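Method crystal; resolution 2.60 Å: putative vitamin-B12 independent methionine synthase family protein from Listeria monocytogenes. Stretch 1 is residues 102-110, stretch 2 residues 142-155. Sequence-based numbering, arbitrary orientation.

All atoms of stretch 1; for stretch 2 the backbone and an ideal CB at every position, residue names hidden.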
# COMPACT_ATOMS: atom_id res chain seq x y z
N SER A 102 -19.96 4.68 0.04
CA SER A 102 -19.16 3.90 -0.90
C SER A 102 -19.03 4.64 -2.22
O SER A 102 -19.49 5.78 -2.35
CB SER A 102 -19.78 2.51 -1.14
OG SER A 102 -19.64 1.65 -0.02
N VAL A 103 -18.39 3.99 -3.20
CA VAL A 103 -18.21 4.55 -4.54
C VAL A 103 -19.18 3.90 -5.52
O VAL A 103 -19.32 2.68 -5.56
CB VAL A 103 -16.76 4.36 -5.08
CG1 VAL A 103 -15.82 5.39 -4.45
CG2 VAL A 103 -16.27 2.96 -4.77
N LYS A 104 -19.84 4.74 -6.32
CA LYS A 104 -20.79 4.27 -7.31
C LYS A 104 -20.13 4.33 -8.69
O LYS A 104 -19.49 5.33 -9.03
CB LYS A 104 -22.04 5.16 -7.30
CG LYS A 104 -22.65 5.45 -5.92
CD LYS A 104 -23.42 4.27 -5.35
CE LYS A 104 -23.72 4.44 -3.86
NZ LYS A 104 -22.46 4.51 -3.06
N ILE A 105 -20.25 3.26 -9.47
CA ILE A 105 -19.69 3.27 -10.81
C ILE A 105 -20.89 3.56 -11.69
O ILE A 105 -21.74 2.69 -11.89
CB ILE A 105 -19.11 1.90 -11.23
CG1 ILE A 105 -17.87 1.57 -10.40
CG2 ILE A 105 -18.76 1.91 -12.70
CD1 ILE A 105 -18.19 1.06 -9.03
N THR A 106 -20.98 4.79 -12.20
CA THR A 106 -22.11 5.20 -13.03
C THR A 106 -21.76 5.49 -14.48
O THR A 106 -22.62 5.90 -15.26
CB THR A 106 -22.79 6.48 -12.50
OG1 THR A 106 -21.87 7.57 -12.57
CG2 THR A 106 -23.27 6.29 -11.07
N GLY A 107 -20.50 5.29 -14.85
CA GLY A 107 -20.12 5.55 -16.22
C GLY A 107 -18.88 4.77 -16.55
O GLY A 107 -18.33 4.10 -15.68
N PRO A 108 -18.40 4.84 -17.79
CA PRO A 108 -17.21 4.12 -18.24
C PRO A 108 -15.93 4.53 -17.48
O PRO A 108 -15.53 5.69 -17.52
CB PRO A 108 -17.15 4.46 -19.73
CG PRO A 108 -17.74 5.84 -19.78
CD PRO A 108 -18.93 5.69 -18.87
N ILE A 109 -15.31 3.56 -16.81
CA ILE A 109 -14.09 3.77 -16.02
C ILE A 109 -12.94 4.35 -16.85
O ILE A 109 -12.64 3.85 -17.94
CB ILE A 109 -13.56 2.43 -15.40
CG1 ILE A 109 -14.69 1.67 -14.67
CG2 ILE A 109 -12.42 2.72 -14.45
CD1 ILE A 109 -15.20 2.36 -13.41
N ASP A 110 -12.28 5.38 -16.34
CA ASP A 110 -11.17 5.96 -17.07
C ASP A 110 -10.31 6.86 -16.20
O ASP A 110 -10.69 7.24 -15.10
CB ASP A 110 -11.69 6.72 -18.29
CG ASP A 110 -10.59 7.08 -19.27
OD1 ASP A 110 -9.57 6.35 -19.33
OD2 ASP A 110 -10.74 8.07 -20.00
N UNK A 142 -10.07 -3.36 -5.38
CA UNK A 142 -10.76 -2.71 -4.27
C UNK A 142 -12.02 -2.00 -4.77
O UNK A 142 -12.97 -1.80 -4.02
CB UNK A 142 -9.83 -1.72 -3.57
N UNK A 143 -12.02 -1.63 -6.05
CA UNK A 143 -13.16 -0.95 -6.67
C UNK A 143 -14.23 -1.97 -7.01
O UNK A 143 -15.42 -1.72 -6.85
CB UNK A 143 -12.73 -0.18 -7.92
N UNK A 144 -13.78 -3.11 -7.51
CA UNK A 144 -14.68 -4.19 -7.88
C UNK A 144 -15.57 -4.57 -6.71
O UNK A 144 -16.78 -4.67 -6.85
CB UNK A 144 -13.89 -5.41 -8.36
N UNK A 145 -14.95 -4.76 -5.55
CA UNK A 145 -15.70 -5.14 -4.36
C UNK A 145 -16.49 -4.00 -3.74
O UNK A 145 -17.71 -3.91 -3.92
CB UNK A 145 -14.74 -5.71 -3.31
N UNK A 146 -15.80 -3.14 -3.00
CA UNK A 146 -16.44 -2.02 -2.32
C UNK A 146 -17.19 -1.06 -3.24
O UNK A 146 -17.79 -0.08 -2.78
CB UNK A 146 -15.38 -1.24 -1.54
N UNK A 147 -17.19 -1.34 -4.54
CA UNK A 147 -17.88 -0.49 -5.49
C UNK A 147 -19.19 -1.04 -6.02
O UNK A 147 -19.27 -2.20 -6.45
CB UNK A 147 -16.95 -0.21 -6.67
N UNK A 148 -20.22 -0.21 -6.00
CA UNK A 148 -21.55 -0.61 -6.47
C UNK A 148 -21.71 -0.30 -7.95
O UNK A 148 -21.86 0.85 -8.33
CB UNK A 148 -22.64 0.09 -5.66
N UNK A 149 -21.67 -1.33 -8.78
CA UNK A 149 -21.80 -1.12 -10.21
C UNK A 149 -23.21 -0.68 -10.58
O UNK A 149 -24.19 -1.34 -10.26
CB UNK A 149 -21.43 -2.40 -10.97
N UNK A 150 -23.29 0.46 -11.26
CA UNK A 150 -24.57 1.01 -11.66
C UNK A 150 -24.66 1.13 -13.18
O UNK A 150 -25.75 1.06 -13.76
CB UNK A 150 -24.79 2.37 -11.00
N UNK A 151 -23.51 1.32 -13.82
CA UNK A 151 -23.45 1.45 -15.27
C UNK A 151 -24.16 0.23 -15.83
O UNK A 151 -24.13 -0.86 -15.23
CB UNK A 151 -22.01 1.56 -15.78
N UNK A 152 -24.81 0.40 -16.98
CA UNK A 152 -25.54 -0.69 -17.59
C UNK A 152 -24.63 -1.74 -18.21
O UNK A 152 -24.73 -2.92 -17.89
CB UNK A 152 -26.49 -0.14 -18.65
N UNK A 153 -23.73 -1.31 -19.10
CA UNK A 153 -22.86 -2.33 -19.70
C UNK A 153 -22.06 -3.16 -18.71
O UNK A 153 -22.15 -4.40 -18.74
CB UNK A 153 -21.88 -1.65 -20.67
N UNK A 154 -21.30 -2.53 -17.82
CA UNK A 154 -20.50 -3.28 -16.85
C UNK A 154 -21.43 -4.20 -16.08
O UNK A 154 -21.05 -5.29 -15.64
CB UNK A 154 -19.74 -2.35 -15.90
N UNK A 155 -22.67 -3.75 -15.92
CA UNK A 155 -23.67 -4.52 -15.21
C UNK A 155 -24.09 -5.75 -16.01
O UNK A 155 -24.53 -6.74 -15.43
CB UNK A 155 -24.89 -3.65 -14.90

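Position 142 lies in a helix, and no atom of stretch 1 comes within 5.5 Å of its ideal CB. The residue is Met142, modelled as selenomethionine.

Position 143 is also helical. Its CB points sideways, but a side chain of moderate length could reach the methyl groups of Val103, Ile105 and Ile109. Leucine, isoleucine or methionine would suit. The residue is Leu143. Its CD1 lies 3.8 Å from Val103 CG2 and 3.9 Å from Ile105 CD1, and its CD2 lies 4.2 Å from Ile109 CD1.

Positions 144 and 145 have nothing of stretch 1 near their CB atoms. They are His144 and Tyr145, and neither makes contact.

Position 146 points sideways near Ser102, where a long polar chain would fit, among others; Arg146 passes loosely, its NH2 4.1 Å from Ser102 OG.

At position 147 an ideal CB would sit 3.0 Å from Ile105 CD1 and 2.2 Å from Leu143 O. Both are clashes, so glycine is strongly favoured. It is Gly147.

Position 148 pairs in parallel with Lys104, and both side chains lie on the same face of the sheet. The lysine favours an acid, though a neutral polar group could also fit. Asp148 OD2 forms a long salt bridge with Lys104 NZ at 3.6 Å. The backbone holds the register: Asp148 N donates to Val103 O (3.1 Å), and Ile105 N donates to Asp148 O (3.1 Å).

Position 149 pairs with Ile105, its CB 4.9 Å from Ile105 CB on the same face. A beta-branched or other apolar residue suits. Ile149 makes only a modest contact.

Position 150 points toward stretch 1, its CB a tight 3.2 Å from Ile105 O. Thr106 and Lys104 are near, so polar or acidic chains are plausible. The residue is Glu150. Its N donates to Ile105 O (2.8 Å), and its OE1 approaches Thr106 CG2 at 3.1 Å.

Position 151 has Gly107 and Pro108 within reach. The backbone of Gly107 and the ring of Pro108 offer a surface a flat side chain can lie against. An aromatic fits well. Tyr151 places its ring face under Gly107 CA, 3.9 Å from the ring centroid, a CH-pi contact. Its N shares Ile105 O (3.0 Å) as acceptor.

Position 154 points toward stretch 1, its CB 5.4 Å from Ile105 CG2. The span beyond suits a large residue, apolar or aromatic. Tyr154 meets Ile105 CG2 with its ring edge, CD2 at 3.7 Å. Its OH accepts from Ile109 N at 2.6 Å.

Positions 152, 153 and 155 have no neighbour from stretch 1 near CB. They are Gln152, Pro153 and Leu155.

Stretch 2 (142-155) MLHYRGDIEYQPYL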
# COMPACT_ATOMS: atom_id res chain seq x y z
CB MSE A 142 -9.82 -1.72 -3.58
CG MSE A 142 -8.86 -2.39 -2.60
SE MSE A 142 -9.64 -2.68 -0.82
CE MSE A 142 -10.83 -4.16 -1.19
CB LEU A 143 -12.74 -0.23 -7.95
CG LEU A 143 -13.86 0.52 -8.70
CD1 LEU A 143 -14.56 1.45 -7.75
CD2 LEU A 143 -13.28 1.29 -9.86
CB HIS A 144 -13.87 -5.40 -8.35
CG HIS A 144 -14.69 -6.61 -8.65
ND1 HIS A 144 -15.23 -7.41 -7.67
CD2 HIS A 144 -15.04 -7.17 -9.83
CE1 HIS A 144 -15.87 -8.42 -8.23
NE2 HIS A 144 -15.77 -8.30 -9.55
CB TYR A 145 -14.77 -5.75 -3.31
CG TYR A 145 -15.47 -6.13 -2.01
CD1 TYR A 145 -16.69 -6.83 -2.03
CD2 TYR A 145 -14.92 -5.80 -0.78
CE1 TYR A 145 -17.34 -7.19 -0.84
CE2 TYR A 145 -15.55 -6.16 0.42
CZ TYR A 145 -16.76 -6.85 0.38
OH TYR A 145 -17.38 -7.20 1.56
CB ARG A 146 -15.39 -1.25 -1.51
CG ARG A 146 -14.88 -1.99 -0.27
CD ARG A 146 -15.10 -1.19 1.01
NE ARG A 146 -16.52 -1.04 1.33
CZ ARG A 146 -17.31 -2.03 1.73
NH1 ARG A 146 -16.83 -3.26 1.86
NH2 ARG A 146 -18.60 -1.79 1.98
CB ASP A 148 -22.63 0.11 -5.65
CG ASP A 148 -22.45 -0.09 -4.16
OD1 ASP A 148 -22.61 -1.24 -3.68
OD2 ASP A 148 -22.12 0.90 -3.47
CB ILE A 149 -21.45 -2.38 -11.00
CG1 ILE A 149 -20.06 -2.89 -10.60
CG2 ILE A 149 -21.51 -2.08 -12.49
CD1 ILE A 149 -20.04 -3.68 -9.31
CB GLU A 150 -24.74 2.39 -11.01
CG GLU A 150 -26.13 2.66 -10.47
CD GLU A 150 -26.20 3.89 -9.58
OE1 GLU A 150 -25.96 5.02 -10.08
OE2 GLU A 150 -26.49 3.72 -8.37
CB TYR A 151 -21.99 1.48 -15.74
CG TYR A 151 -21.74 2.08 -17.12
CD1 TYR A 151 -20.50 1.94 -17.73
CD2 TYR A 151 -22.73 2.79 -17.80
CE1 TYR A 151 -20.25 2.48 -19.00
CE2 TYR A 151 -22.49 3.33 -19.06
CZ TYR A 151 -21.24 3.17 -19.66
OH TYR A 151 -20.99 3.68 -20.91
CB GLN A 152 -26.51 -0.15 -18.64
CG GLN A 152 -27.91 0.10 -18.11
CD GLN A 152 -28.04 1.36 -17.25
OE1 GLN A 152 -29.02 1.52 -16.52
NE2 GLN A 152 -27.06 2.27 -17.34
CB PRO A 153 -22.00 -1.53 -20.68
CG PRO A 153 -22.06 -0.12 -20.16
CD PRO A 153 -23.47 0.02 -19.68
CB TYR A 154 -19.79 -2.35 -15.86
CG TYR A 154 -18.82 -1.35 -16.46
CD1 TYR A 154 -18.20 -1.59 -17.69
CD2 TYR A 154 -18.46 -0.20 -15.76
CE1 TYR A 154 -17.24 -0.71 -18.20
CE2 TYR A 154 -17.51 0.68 -16.26
CZ TYR A 154 -16.90 0.42 -17.47
OH TYR A 154 -15.90 1.26 -17.92
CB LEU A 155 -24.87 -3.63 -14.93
CG LEU A 155 -25.59 -3.85 -13.61
CD1 LEU A 155 -24.62 -3.94 -12.44
CD2 LEU A 155 -26.56 -2.70 -13.43
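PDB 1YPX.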